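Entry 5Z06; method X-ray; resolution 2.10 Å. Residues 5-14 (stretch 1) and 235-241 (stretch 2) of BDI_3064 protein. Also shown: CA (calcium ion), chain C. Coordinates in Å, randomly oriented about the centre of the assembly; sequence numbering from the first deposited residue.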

# COMPACT_ATOMS: atom_id res chain seq x y z
N PRO A 5 11.45 -6.50 -14.06
CA PRO A 5 10.33 -7.41 -14.20
C PRO A 5 10.08 -8.21 -12.91
O PRO A 5 11.01 -8.68 -12.24
CB PRO A 5 10.75 -8.30 -15.37
CG PRO A 5 12.25 -8.30 -15.33
CD PRO A 5 12.69 -7.04 -14.66
N TYR A 6 8.81 -8.34 -12.57
CA TYR A 6 8.40 -9.31 -11.56
C TYR A 6 8.36 -10.73 -12.13
O TYR A 6 8.28 -10.95 -13.35
CB TYR A 6 7.03 -8.95 -11.01
CG TYR A 6 7.06 -7.73 -10.13
CD1 TYR A 6 7.49 -7.83 -8.81
CD2 TYR A 6 6.64 -6.49 -10.60
CE1 TYR A 6 7.51 -6.73 -7.99
CE2 TYR A 6 6.64 -5.38 -9.78
CZ TYR A 6 7.09 -5.50 -8.47
OH TYR A 6 7.12 -4.41 -7.65
N ASP A 7 8.42 -11.71 -11.25
CA ASP A 7 7.92 -13.02 -11.59
C ASP A 7 6.42 -12.99 -11.36
O ASP A 7 5.95 -12.40 -10.38
CB ASP A 7 8.60 -14.06 -10.74
CG ASP A 7 10.08 -14.05 -10.91
OD1 ASP A 7 10.55 -13.94 -12.07
OD2 ASP A 7 10.77 -14.15 -9.88
N TYR A 8 5.68 -13.59 -12.28
CA TYR A 8 4.24 -13.75 -12.13
C TYR A 8 3.97 -14.97 -11.24
O TYR A 8 3.99 -16.14 -11.68
CB TYR A 8 3.63 -13.91 -13.49
CG TYR A 8 2.14 -13.83 -13.53
CD1 TYR A 8 1.51 -12.62 -13.76
CD2 TYR A 8 1.36 -14.97 -13.40
CE1 TYR A 8 0.14 -12.54 -13.84
CE2 TYR A 8 -0.02 -14.89 -13.47
CZ TYR A 8 -0.62 -13.68 -13.69
OH TYR A 8 -1.98 -13.60 -13.78
N VAL A 9 3.75 -14.66 -9.96
CA VAL A 9 3.68 -15.65 -8.90
C VAL A 9 2.22 -15.91 -8.54
O VAL A 9 1.48 -14.97 -8.32
CB VAL A 9 4.44 -15.14 -7.66
CG1 VAL A 9 4.30 -16.07 -6.46
CG2 VAL A 9 5.91 -14.96 -8.00
N PHE A 10 1.83 -17.17 -8.47
CA PHE A 10 0.52 -17.55 -7.96
C PHE A 10 0.54 -17.75 -6.46
O PHE A 10 -0.44 -17.48 -5.78
CB PHE A 10 0.05 -18.83 -8.63
CG PHE A 10 -0.18 -18.68 -10.09
CD1 PHE A 10 -1.37 -18.15 -10.55
CD2 PHE A 10 0.80 -19.04 -11.00
CE1 PHE A 10 -1.59 -17.99 -11.91
CE2 PHE A 10 0.58 -18.89 -12.37
CZ PHE A 10 -0.62 -18.37 -12.82
N PHE A 11 1.64 -18.27 -5.94
CA PHE A 11 1.80 -18.38 -4.51
C PHE A 11 3.26 -18.45 -4.13
O PHE A 11 4.00 -19.26 -4.67
CB PHE A 11 1.11 -19.63 -4.00
CG PHE A 11 1.19 -19.78 -2.53
CD1 PHE A 11 0.29 -19.12 -1.71
CD2 PHE A 11 2.19 -20.55 -1.95
CE1 PHE A 11 0.36 -19.24 -0.35
CE2 PHE A 11 2.27 -20.66 -0.57
CZ PHE A 11 1.35 -20.01 0.23
N GLU A 12 3.66 -17.60 -3.20
CA GLU A 12 4.93 -17.73 -2.51
C GLU A 12 4.70 -18.02 -1.03
O GLU A 12 5.23 -18.99 -0.49
CB GLU A 12 5.73 -16.46 -2.66
CG GLU A 12 7.08 -16.52 -1.96
CD GLU A 12 7.98 -15.41 -2.42
OE1 GLU A 12 7.66 -14.23 -2.15
OE2 GLU A 12 9.00 -15.72 -3.07
N ASN A 13 3.93 -17.16 -0.39
CA ASN A 13 3.61 -17.25 1.04
C ASN A 13 2.29 -16.56 1.28
O ASN A 13 1.96 -15.59 0.62
CB ASN A 13 4.70 -16.54 1.88
CG ASN A 13 5.92 -17.41 2.10
OD1 ASN A 13 5.80 -18.58 2.44
ND2 ASN A 13 7.11 -16.84 1.94
N SER A 14 1.52 -17.09 2.21
CA SER A 14 0.31 -16.43 2.68
C SER A 14 0.73 -15.51 3.80
O SER A 14 1.37 -15.96 4.75
CB SER A 14 -0.69 -17.45 3.19
OG SER A 14 -1.90 -16.83 3.51
N ALA A 235 12.02 -16.73 6.68
CA ALA A 235 11.37 -15.89 5.68
C ALA A 235 12.21 -15.77 4.44
O ALA A 235 13.42 -16.04 4.46
CB ALA A 235 11.10 -14.49 6.24
N VAL A 236 11.56 -15.34 3.37
CA VAL A 236 12.26 -14.91 2.18
C VAL A 236 11.81 -13.50 1.87
O VAL A 236 10.68 -13.12 2.15
CB VAL A 236 12.02 -15.79 0.93
CG1 VAL A 236 12.62 -17.16 1.13
CG2 VAL A 236 10.54 -15.89 0.55
N ARG A 237 12.74 -12.74 1.31
CA ARG A 237 12.41 -11.43 0.87
C ARG A 237 12.92 -11.27 -0.54
O ARG A 237 14.10 -11.50 -0.83
CB ARG A 237 12.98 -10.38 1.83
CG ARG A 237 12.17 -10.25 3.11
CD ARG A 237 10.81 -9.63 2.83
NE ARG A 237 9.97 -9.48 4.02
CZ ARG A 237 9.14 -10.40 4.51
NH1 ARG A 237 9.01 -11.61 3.96
NH2 ARG A 237 8.43 -10.12 5.59
N ARG A 238 12.02 -10.85 -1.41
CA ARG A 238 12.35 -10.54 -2.76
C ARG A 238 13.31 -9.35 -2.79
O ARG A 238 13.32 -8.55 -1.85
CB ARG A 238 11.06 -10.19 -3.50
CG ARG A 238 10.11 -11.35 -3.68
CD ARG A 238 10.61 -12.26 -4.77
NE ARG A 238 9.87 -13.51 -4.85
CZ ARG A 238 10.09 -14.46 -5.76
NH1 ARG A 238 11.01 -14.30 -6.71
NH2 ARG A 238 9.37 -15.59 -5.74
N PRO A 239 14.12 -9.22 -3.87
CA PRO A 239 15.18 -8.18 -3.98
C PRO A 239 14.74 -6.71 -3.84
O PRO A 239 15.54 -5.87 -3.47
CB PRO A 239 15.78 -8.43 -5.38
CG PRO A 239 15.27 -9.76 -5.81
CD PRO A 239 13.95 -9.95 -5.14
N TRP A 240 13.47 -6.42 -4.12
CA TRP A 240 12.84 -5.11 -3.90
C TRP A 240 12.61 -4.75 -2.43
O TRP A 240 12.26 -3.61 -2.11
CB TRP A 240 11.51 -4.98 -4.69
CG TRP A 240 10.52 -6.13 -4.55
CD1 TRP A 240 10.40 -7.21 -5.39
CD2 TRP A 240 9.53 -6.30 -3.53
NE1 TRP A 240 9.39 -8.04 -4.95
CE2 TRP A 240 8.84 -7.51 -3.81
CE3 TRP A 240 9.14 -5.56 -2.42
CZ2 TRP A 240 7.80 -7.99 -3.01
CZ3 TRP A 240 8.11 -6.04 -1.62
CH2 TRP A 240 7.45 -7.23 -1.92
N MET A 241 12.82 -5.71 -1.53
CA MET A 241 12.77 -5.44 -0.10
C MET A 241 14.11 -5.86 0.53
O MET A 241 14.36 -7.04 0.70
CB MET A 241 11.57 -6.20 0.48
CG MET A 241 11.16 -5.87 1.90
SD MET A 241 10.75 -4.15 2.20
CE MET A 241 9.29 -4.01 1.18
CA CA C . 6.29 -20.43 0.90

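This is a small contact made by side chains, in which one arginine, Arg238, is held by two carboxylates and flanked by an aromatic pair and by Val236, which packs against polar side chains. The backbones stay well apart: the nearest CA atoms lie 9.7 Å apart for Tyr6 and Arg238 and 9.0 Å for Asn13 and Val236, and no backbone hydrogen bond crosses the gap. Side chains therefore do the bridging. Arg238, just past the strand 235-237, sends its guanidinium between two acids. Its NH2 lies 2.7 Å from OE2 of Glu12, a salt bridge whose hydrogen bond is weak because the angle at the hydrogen is only 125°; its NH1 forms a second salt bridge with OD2 of Asp7 at 3.2 Å. A planar cation with several nitrogens can serve both acids at once. The CG2 methyl of Val236 lies 3.8 Å from ND2 of Asn13 and 3.9 Å from OE2 of Glu12, van der Waals packing against polar groups with no hydrogen bond. Arg238 also opens a type I turn, closed by Met241 N to Arg238 O at 2.9 Å, which carries Trp240. There the edge of Tyr6 points toward the face of Trp240 in an offset edge-to-face pair, setting slightly positive ring hydrogens toward electron-rich pi density, with CE1 of Tyr6 3.8 Å from NE1 of Trp240 and planes at 70°. Beside the contact, calcium binds O of Glu12 at 2.3 Å and OD1 of Asn13 at 2.5 Å, with five more ligand atoms from elsewhere in the structure; the metal takes the Glu12 carbonyl, while its carboxylate faces Arg238.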